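Local coordinates for uncharacterized protein (Singapore grouper iridovirus, PDB 3RJ2) that binds histone H3 and folds as a compact, mostly beta protein of two sheets with a short C-terminal helix, at residues F61-T72 against G84-A92; R96-L105 against A129-A137. All coordinates share one frame; numbering follows the deposited sequence.

Interaction 1 of 2, residues F61-T72 against G84-A92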
loop_
_atom_site.group_PDB
_atom_site.type_symbol
_atom_site.label_atom_id
_atom_site.label_comp_id
_atom_site.label_asym_id
_atom_site.label_seq_id
_atom_site.Cartn_x
_atom_site.Cartn_y
_atom_site.Cartn_z
ATOM N N PHE A 61 -4.135 7.364 -0.121
ATOM C CA PHE A 61 -4.134 8.066 -1.392
ATOM C C PHE A 61 -3.674 9.508 -1.201
ATOM O O PHE A 61 -3.992 10.154 -0.183
ATOM C CB PHE A 61 -5.526 8.048 -2.020
ATOM C CG PHE A 61 -6.036 6.669 -2.316
ATOM C CD1 PHE A 61 -6.975 6.076 -1.488
ATOM C CD2 PHE A 61 -5.544 5.952 -3.402
ATOM C CE1 PHE A 61 -7.440 4.782 -1.759
ATOM C CE2 PHE A 61 -5.989 4.660 -3.671
ATOM C CZ PHE A 61 -6.946 4.078 -2.853
ATOM N N PHE A 62 -2.932 9.991 -2.191
ATOM C CA PHE A 62 -2.407 11.347 -2.222
ATOM C C PHE A 62 -2.800 11.988 -3.555
ATOM O O PHE A 62 -2.952 11.284 -4.571
ATOM C CB PHE A 62 -0.878 11.342 -2.094
ATOM C CG PHE A 62 -0.367 10.538 -0.939
ATOM C CD1 PHE A 62 -0.318 11.088 0.346
ATOM C CD2 PHE A 62 0.071 9.222 -1.125
ATOM C CE1 PHE A 62 0.151 10.345 1.417
ATOM C CE2 PHE A 62 0.532 8.475 -0.045
ATOM C CZ PHE A 62 0.577 9.042 1.221
ATOM N N ASN A 63 -2.968 13.310 -3.552
ATOM C CA ASN A 63 -3.300 14.045 -4.785
ATOM C C ASN A 63 -2.082 14.309 -5.673
ATOM O O ASN A 63 -0.982 13.830 -5.382
ATOM C CB ASN A 63 -4.114 15.316 -4.480
ATOM C CG ASN A 63 -3.306 16.397 -3.767
ATOM O OD1 ASN A 63 -2.077 16.433 -3.823
ATOM N ND2 ASN A 63 -4.010 17.297 -3.108
ATOM N N ALA A 64 -2.270 15.063 -6.759
ATOM C CA ALA A 64 -1.221 15.253 -7.756
ATOM C C ALA A 64 -0.035 16.059 -7.232
ATOM O O ALA A 64 1.061 15.993 -7.794
ATOM C CB ALA A 64 -1.799 15.911 -9.024
ATOM N N THR A 65 -0.250 16.818 -6.163
ATOM C CA THR A 65 0.845 17.535 -5.507
ATOM C C THR A 65 1.472 16.687 -4.385
ATOM O O THR A 65 2.384 17.134 -3.688
ATOM C CB THR A 65 0.395 18.915 -4.979
ATOM O OG1 THR A 65 -0.722 18.756 -4.101
ATOM C CG2 THR A 65 -0.031 19.808 -6.134
ATOM N N GLY A 66 0.995 15.452 -4.238
ATOM C CA GLY A 66 1.567 14.516 -3.278
ATOM C C GLY A 66 0.991 14.624 -1.890
ATOM O O GLY A 66 1.508 14.014 -0.965
ATOM N N ARG A 67 -0.085 15.391 -1.751
ATOM C CA ARG A 67 -0.701 15.635 -0.452
ATOM C C ARG A 67 -1.748 14.570 -0.073
ATOM O O ARG A 67 -2.495 14.081 -0.917
ATOM C CB ARG A 67 -1.336 17.037 -0.402
ATOM C CG ARG A 67 -0.347 18.222 -0.422
ATOM C CD ARG A 67 -1.040 19.546 0.001
ATOM N NE ARG A 67 -0.546 20.710 -0.750
ATOM C CZ ARG A 67 -0.978 21.965 -0.586
ATOM N NH1 ARG A 67 -1.922 22.248 0.311
ATOM N NH2 ARG A 67 -0.463 22.949 -1.322
ATOM N N TYR A 68 -1.794 14.249 1.212
ATOM C CA TYR A 68 -2.755 13.304 1.768
ATOM C C TYR A 68 -4.210 13.631 1.413
ATOM O O TYR A 68 -4.661 14.773 1.586
ATOM C CB TYR A 68 -2.600 13.276 3.289
ATOM C CG TYR A 68 -3.616 12.430 4.012
ATOM C CD1 TYR A 68 -4.772 12.996 4.553
ATOM C CD2 TYR A 68 -3.408 11.064 4.173
ATOM C CE1 TYR A 68 -5.714 12.207 5.221
ATOM C CE2 TYR A 68 -4.311 10.281 4.839
ATOM C CZ TYR A 68 -5.463 10.845 5.362
ATOM O OH TYR A 68 -6.347 10.027 6.027
ATOM N N ILE A 69 -4.944 12.626 0.931
ATOM C CA ILE A 69 -6.394 12.761 0.725
ATOM C C ILE A 69 -7.129 11.966 1.786
ATOM O O ILE A 69 -8.034 12.476 2.456
ATOM C CB ILE A 69 -6.872 12.210 -0.641
ATOM C CG1 ILE A 69 -6.160 12.903 -1.800
ATOM C CG2 ILE A 69 -8.395 12.359 -0.754
ATOM C CD1 ILE A 69 -6.269 12.151 -3.114
ATOM N N THR A 70 -6.763 10.695 1.906
ATOM C CA THR A 70 -7.474 9.776 2.781
ATOM C C THR A 70 -6.729 8.441 2.886
ATOM O O THR A 70 -5.873 8.137 2.053
ATOM C CB THR A 70 -8.920 9.545 2.281
ATOM O OG1 THR A 70 -9.717 9.004 3.335
ATOM C CG2 THR A 70 -8.957 8.617 1.067
ATOM N N HIS A 71 -7.057 7.667 3.917
ATOM C CA HIS A 71 -6.524 6.317 4.083
ATOM C C HIS A 71 -7.603 5.365 4.582
ATOM O O HIS A 71 -8.645 5.802 5.100
ATOM C CB HIS A 71 -5.321 6.310 5.039
ATOM C CG HIS A 71 -5.684 6.484 6.482
ATOM N ND1 HIS A 71 -5.973 7.713 7.032
ATOM C CD2 HIS A 71 -5.799 5.583 7.488
ATOM C CE1 HIS A 71 -6.262 7.559 8.316
ATOM N NE2 HIS A 71 -6.164 6.275 8.617
ATOM N N THR A 72 -7.351 4.072 4.393
ATOM C CA THR A 72 -8.169 3.008 4.959
ATOM C C THR A 72 -7.196 2.014 5.600
ATOM O O THR A 72 -6.067 1.859 5.130
ATOM C CB THR A 72 -9.033 2.283 3.865
ATOM O OG1 THR A 72 -9.803 3.238 3.123
ATOM C CG2 THR A 72 -10.000 1.292 4.488
ATOM N N GLY A 84 -11.026 -7.809 -0.870
ATOM C CA GLY A 84 -12.041 -6.787 -0.837
ATOM C C GLY A 84 -11.748 -5.725 -1.856
ATOM O O GLY A 84 -10.864 -5.871 -2.690
ATOM N N SER A 85 -12.502 -4.642 -1.787
ATOM C CA SER A 85 -12.255 -3.549 -2.686
ATOM C C SER A 85 -12.437 -2.235 -1.975
ATOM O O SER A 85 -13.054 -2.171 -0.910
ATOM C CB SER A 85 -13.123 -3.649 -3.945
ATOM O OG SER A 85 -14.482 -3.558 -3.616
ATOM N N LEU A 86 -11.868 -1.205 -2.586
ATOM C CA LEU A 86 -11.772 0.140 -2.042
ATOM C C LEU A 86 -12.044 1.151 -3.142
ATOM O O LEU A 86 -11.498 1.024 -4.249
ATOM C CB LEU A 86 -10.338 0.406 -1.596
ATOM C CG LEU A 86 -9.912 0.487 -0.149
ATOM C CD1 LEU A 86 -8.588 1.224 -0.192
ATOM C CD2 LEU A 86 -10.952 1.268 0.699
ATOM N N ALA A 87 -12.818 2.179 -2.824
ATOM C CA ALA A 87 -13.018 3.271 -3.756
ATOM C C ALA A 87 -11.747 4.119 -3.819
ATOM O O ALA A 87 -11.121 4.361 -2.810
ATOM C CB ALA A 87 -14.223 4.114 -3.344
ATOM N N VAL A 88 -11.361 4.525 -5.023
ATOM C CA VAL A 88 -10.236 5.430 -5.229
ATOM C C VAL A 88 -10.803 6.861 -5.351
ATOM O O VAL A 88 -11.697 7.105 -6.165
ATOM C CB VAL A 88 -9.421 5.026 -6.497
ATOM C CG1 VAL A 88 -8.250 5.956 -6.710
ATOM C CG2 VAL A 88 -8.926 3.560 -6.403
ATOM N N PRO A 89 -10.316 7.806 -4.518
ATOM C CA PRO A 89 -10.792 9.194 -4.568
ATOM C C PRO A 89 -10.624 9.825 -5.958
ATOM O O PRO A 89 -9.663 9.507 -6.665
ATOM C CB PRO A 89 -9.880 9.917 -3.564
ATOM C CG PRO A 89 -9.387 8.864 -2.643
ATOM C CD PRO A 89 -9.331 7.592 -3.438
ATOM N N LYS A 90 -11.555 10.706 -6.329
ATOM C CA LYS A 90 -11.497 11.502 -7.564
ATOM C C LYS A 90 -10.125 12.127 -7.846
ATOM O O LYS A 90 -9.631 12.097 -8.983
ATOM C CB LYS A 90 -12.564 12.630 -7.511
ATOM C CG LYS A 90 -13.798 12.386 -8.393
ATOM C CD LYS A 90 -14.873 13.513 -8.285
ATOM C CE LYS A 90 -16.091 13.177 -9.174
ATOM N NZ LYS A 90 -17.405 13.816 -8.764
ATOM N N ASP A 91 -9.530 12.711 -6.810
ATOM C CA ASP A 91 -8.252 13.444 -6.914
ATOM C C ASP A 91 -7.007 12.621 -6.567
ATOM O O ASP A 91 -5.922 13.182 -6.355
ATOM C CB ASP A 91 -8.283 14.706 -6.040
ATOM C CG ASP A 91 -8.840 14.446 -4.660
ATOM O OD1 ASP A 91 -9.510 13.411 -4.457
ATOM O OD2 ASP A 91 -8.628 15.289 -3.766
ATOM N N ALA A 92 -7.155 11.302 -6.501
ATOM C CA ALA A 92 -6.024 10.436 -6.226
ATOM C C ALA A 92 -5.114 10.361 -7.442
ATOM O O ALA A 92 -5.569 10.077 -8.548
ATOM C CB ALA A 92 -6.483 9.051 -5.801
HETATM O O HOH W 1 -4.919 15.541 -7.831
#
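The Phe61 ring carries Pro89 CD over one face, 3.7 Å from the ring centroid, a CH-pi contact displaced toward the CD1 side; Leu86 CD1 stands at its edge, close to the ring plane. The contact joins the borders of two sheets: Phe61 belongs to a beta hairpin (strands 56-62 and 68-75) of the six-stranded sheet, whereas 84-92 takes in the end of the outermost strand 81-87 of the four-stranded one and the loop after it. Phe61 CG is anti to its own carbonyl carbon (chi1 -61°), which sends the ring toward Leu86, Val88 and Pro89, while CB meets Ala92 CB; Phe38 also touches Phe61, Val88 and Ala92. Ile69 and Thr70 both face Phe61 in a classic beta bulge, and both reach the proline: Ile69 CG2 packs on Pro89 CB and Thr70 CG2 lies 3.7 Å from Pro89 CG. Further along the strand, Thr72 OG1 and Leu86 CD2 approach to 3.3 Å as the side chains pass in opposite directions. No direct hydrogen bond joins the segments. Instead, the Pro89-Ala92 type I turn comes up against the hairpin turn Asn63-Gly66, where Asn63 OD1 accepts from Thr65 N (an Asx turn), Thr65 OG1 and Arg67 N, three donors gripping one oxygen, both backbone N-H groups well out of the carbonyl plane. Ile69 CD1 lies 3.4 Å from Asp91 O and also touches the Asp91 carboxylate; Asn63 CA makes a CA-H...O contact of 3.2 Å with Asp91 O. One water accepts from Ala64 N at 2.9 Å and donates to Asp91 O at 3.0 Å.

Interaction 2 of 2, residues R96-L105 against A129-A137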
loop_
_atom_site.group_PDB
_atom_site.type_symbol
_atom_site.label_atom_id
_atom_site.label_comp_id
_atom_site.label_asym_id
_atom_site.label_seq_id
_atom_site.Cartn_x
_atom_site.Cartn_y
_atom_site.Cartn_z
ATOM N N ARG A 96 -0.332 4.336 -1.759
ATOM C CA ARG A 96 0.718 3.772 -0.949
ATOM C C ARG A 96 0.085 2.697 -0.072
ATOM O O ARG A 96 -1.054 2.845 0.399
ATOM C CB ARG A 96 1.411 4.865 -0.122
ATOM C CG ARG A 96 2.473 4.385 0.879
ATOM C CD ARG A 96 3.335 5.531 1.370
ATOM N NE ARG A 96 4.161 6.079 0.291
ATOM C CZ ARG A 96 4.664 7.313 0.270
ATOM N NH1 ARG A 96 4.420 8.174 1.264
ATOM N NH2 ARG A 96 5.411 7.691 -0.755
ATOM N N ILE A 97 0.805 1.596 0.103
ATOM C CA ILE A 97 0.425 0.589 1.078
ATOM C C ILE A 97 1.532 0.510 2.121
ATOM O O ILE A 97 2.708 0.371 1.764
ATOM C CB ILE A 97 0.182 -0.793 0.397
ATOM C CG1 ILE A 97 -1.005 -0.698 -0.578
ATOM C CG2 ILE A 97 -0.018 -1.882 1.428
ATOM C CD1 ILE A 97 -1.294 -1.952 -1.410
ATOM N N HIS A 98 1.176 0.657 3.397
ATOM C CA HIS A 98 2.072 0.280 4.486
ATOM C C HIS A 98 1.612 -1.105 4.914
ATOM O O HIS A 98 0.540 -1.237 5.516
ATOM C CB HIS A 98 1.974 1.241 5.688
ATOM C CG HIS A 98 2.541 2.611 5.437
ATOM N ND1 HIS A 98 1.915 3.545 4.637
ATOM C CD2 HIS A 98 3.667 3.207 5.896
ATOM C CE1 HIS A 98 2.639 4.649 4.600
ATOM N NE2 HIS A 98 3.703 4.474 5.365
ATOM N N ALA A 99 2.409 -2.126 4.598
ATOM C CA ALA A 99 2.122 -3.511 4.970
ATOM C C ALA A 99 2.517 -3.845 6.410
ATOM O O ALA A 99 3.602 -3.491 6.863
ATOM C CB ALA A 99 2.824 -4.452 4.013
ATOM N N ALA A 100 1.629 -4.544 7.115
ATOM C CA ALA A 100 1.766 -4.844 8.540
ATOM C C ALA A 100 2.120 -3.582 9.313
ATOM O O ALA A 100 3.142 -3.530 9.999
ATOM C CB ALA A 100 2.794 -5.955 8.793
ATOM N N ILE A 101 1.269 -2.564 9.182
ATOM C CA ILE A 101 1.421 -1.326 9.944
ATOM C C ILE A 101 1.134 -1.584 11.427
ATOM O O ILE A 101 1.372 -0.712 12.267
ATOM C CB ILE A 101 0.533 -0.180 9.404
ATOM C CG1 ILE A 101 0.999 1.170 9.986
ATOM C CG2 ILE A 101 -0.944 -0.450 9.708
ATOM C CD1 ILE A 101 0.739 2.356 9.119
ATOM N N ASN A 102 0.618 -2.778 11.737
ATOM C CA ASN A 102 0.459 -3.216 13.133
ATOM C C ASN A 102 1.803 -3.414 13.813
ATOM O O ASN A 102 1.887 -3.342 15.036
ATOM C CB ASN A 102 -0.434 -4.463 13.284
ATOM C CG ASN A 102 0.071 -5.650 12.514
ATOM O OD1 ASN A 102 0.466 -6.669 13.104
ATOM N ND2 ASN A 102 0.056 -5.550 11.194
ATOM N N VAL A 103 2.837 -3.658 13.003
ATOM C CA VAL A 103 4.217 -3.781 13.459
ATOM C C VAL A 103 5.004 -2.463 13.264
ATOM O O VAL A 103 5.503 -1.897 14.229
ATOM C CB VAL A 103 4.925 -4.953 12.741
ATOM C CG1 VAL A 103 6.433 -4.955 13.014
ATOM C CG2 VAL A 103 4.302 -6.298 13.165
ATOM N N SER A 104 5.073 -1.969 12.025
ATOM C CA SER A 104 5.928 -0.834 11.678
ATOM C C SER A 104 5.545 0.503 12.318
ATOM O O SER A 104 6.399 1.378 12.476
ATOM C CB SER A 104 6.027 -0.670 10.153
ATOM O OG SER A 104 4.806 -0.252 9.579
ATOM N N LEU A 105 4.285 0.673 12.699
ATOM C CA LEU A 105 3.862 1.962 13.266
ATOM C C LEU A 105 4.526 2.227 14.607
ATOM O O LEU A 105 4.906 3.357 14.901
ATOM C CB LEU A 105 2.340 2.071 13.402
ATOM C CG LEU A 105 1.768 3.357 14.003
ATOM C CD1 LEU A 105 2.160 4.602 13.193
ATOM C CD2 LEU A 105 0.255 3.259 14.164
ATOM N N ALA A 129 10.477 9.830 12.447
ATOM C CA ALA A 129 10.159 11.023 11.642
ATOM C C ALA A 129 10.020 10.731 10.148
ATOM O O ALA A 129 9.094 11.214 9.505
ATOM C CB ALA A 129 11.197 12.126 11.865
ATOM N N GLU A 130 10.941 9.948 9.608
ATOM C CA GLU A 130 10.885 9.537 8.199
ATOM C C GLU A 130 9.663 8.644 7.948
ATOM O O GLU A 130 9.035 8.713 6.896
ATOM C CB GLU A 130 12.165 8.797 7.812
ATOM C CG GLU A 130 13.437 9.657 7.889
ATOM C CD GLU A 130 14.731 8.850 7.730
ATOM O OE1 GLU A 130 14.807 7.703 8.236
ATOM O OE2 GLU A 130 15.679 9.373 7.103
ATOM N N PHE A 131 9.325 7.815 8.931
ATOM C CA PHE A 131 8.180 6.935 8.810
ATOM C C PHE A 131 6.916 7.772 8.823
ATOM O O PHE A 131 6.071 7.610 7.955
ATOM C CB PHE A 131 8.142 5.893 9.932
ATOM C CG PHE A 131 7.033 4.896 9.787
ATOM C CD1 PHE A 131 7.231 3.716 9.076
ATOM C CD2 PHE A 131 5.787 5.144 10.337
ATOM C CE1 PHE A 131 6.206 2.790 8.933
ATOM C CE2 PHE A 131 4.752 4.231 10.198
ATOM C CZ PHE A 131 4.963 3.044 9.501
ATOM N N ALA A 132 6.782 8.654 9.813
ATOM C CA ALA A 132 5.602 9.525 9.911
ATOM C C ALA A 132 5.344 10.329 8.632
ATOM O O ALA A 132 4.188 10.481 8.194
ATOM C CB ALA A 132 5.738 10.457 11.076
ATOM N N ARG A 133 6.420 10.822 8.027
ATOM C CA ARG A 133 6.321 11.548 6.772
ATOM C C ARG A 133 5.584 10.724 5.694
ATOM O O ARG A 133 4.742 11.262 4.953
ATOM C CB ARG A 133 7.704 11.967 6.277
ATOM C CG ARG A 133 7.631 12.915 5.097
ATOM C CD ARG A 133 8.710 12.613 4.072
ATOM N NE ARG A 133 8.182 12.920 2.752
ATOM C CZ ARG A 133 7.828 12.030 1.829
ATOM N NH1 ARG A 133 7.972 10.723 2.035
ATOM N NH2 ARG A 133 7.348 12.467 0.665
ATOM N N THR A 134 5.870 9.423 5.622
ATOM C CA THR A 134 5.267 8.572 4.587
ATOM C C THR A 134 3.758 8.360 4.779
ATOM O O THR A 134 3.094 7.905 3.872
ATOM C CB THR A 134 5.948 7.182 4.465
ATOM O OG1 THR A 134 5.614 6.371 5.598
ATOM C CG2 THR A 134 7.465 7.309 4.315
ATOM N N LEU A 135 3.237 8.668 5.968
ATOM C CA LEU A 135 1.803 8.609 6.249
ATOM C C LEU A 135 1.064 9.833 5.736
ATOM O O LEU A 135 -0.143 9.769 5.456
ATOM C CB LEU A 135 1.559 8.500 7.761
ATOM C CG LEU A 135 2.230 7.342 8.504
ATOM C CD1 LEU A 135 2.085 7.501 9.990
ATOM C CD2 LEU A 135 1.668 5.993 8.042
ATOM N N ALA A 136 1.788 10.948 5.616
ATOM C CA ALA A 136 1.184 12.253 5.323
ATOM C C ALA A 136 1.459 12.823 3.910
ATOM O O ALA A 136 0.686 13.637 3.412
ATOM C CB ALA A 136 1.598 13.256 6.389
ATOM N N ALA A 137 2.548 12.415 3.270
ATOM C CA ALA A 137 2.910 12.976 1.969
ATOM C C ALA A 137 3.517 11.918 1.092
ATOM O O ALA A 137 4.109 10.970 1.622
ATOM C CB ALA A 137 3.887 14.162 2.125
#
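The C-terminal helix 128-136 packs on the six-stranded sheet through strand 94-98 and on the short helix 101-104 that follows it; strand 96-98 and helix 129-136 run 10.0 Å apart at closest approach. His98 NE2 donates to Thr134 OG1 at 2.7 Å in a nearly straight bond (172°) lying in the imidazole plane. That hydroxyl in turn donates to Phe131 O within the carbonyl plane, on a lone pair, so Thr134 relays the histidine to the helix backbone. Leu135 CD2 sits over one face of the imidazole, 3.9 Å from its centroid, and the histidine edge is directed to the Phe131 face in an offset edge-to-face pair (planes at 69°). Phe131, its CG anti to the backbone N (chi1 -176°), reaches in to Ser104, whose OG is 3.3 Å from Phe131 CZ. At the helix's C-terminal end Arg96, bent at chi3, brings one nitrogen, NH1, to two carbonyls: Thr134 O at 2.9 Å and Ala137 O at 2.8 Å. Thr35 on the adjacent strand 31-37 holds Arg96 NE, Val111 of strand 111-116 touches Ser104 and Phe131, and Arg58 of strand 56-62 flanks Ile101 and Leu135.

How the interactions relate
Interactions 1 and 2 have their centres about 15 Å apart and follow one another along the chain, yet they share the six-stranded sheet, in which strands 56-62 and 94-98 are neighbours. Phe61 and Phe62 point to different sides of their strand: Phe61 turns into interaction 1, while the Phe62 ring reaches interaction 2, with CE2 3.7 Å from Arg96 CB and CE1 3.7 Å from Ala137 N. Tyr68 touches the helix end too, its CB 3.3 Å from Ala136 O. Thus the 61-72 hairpin meets the end of strand 81-87 and the loop that follows through some residues and the C-terminal helix through others. Neither contact can be tied to the histone H3 binding site.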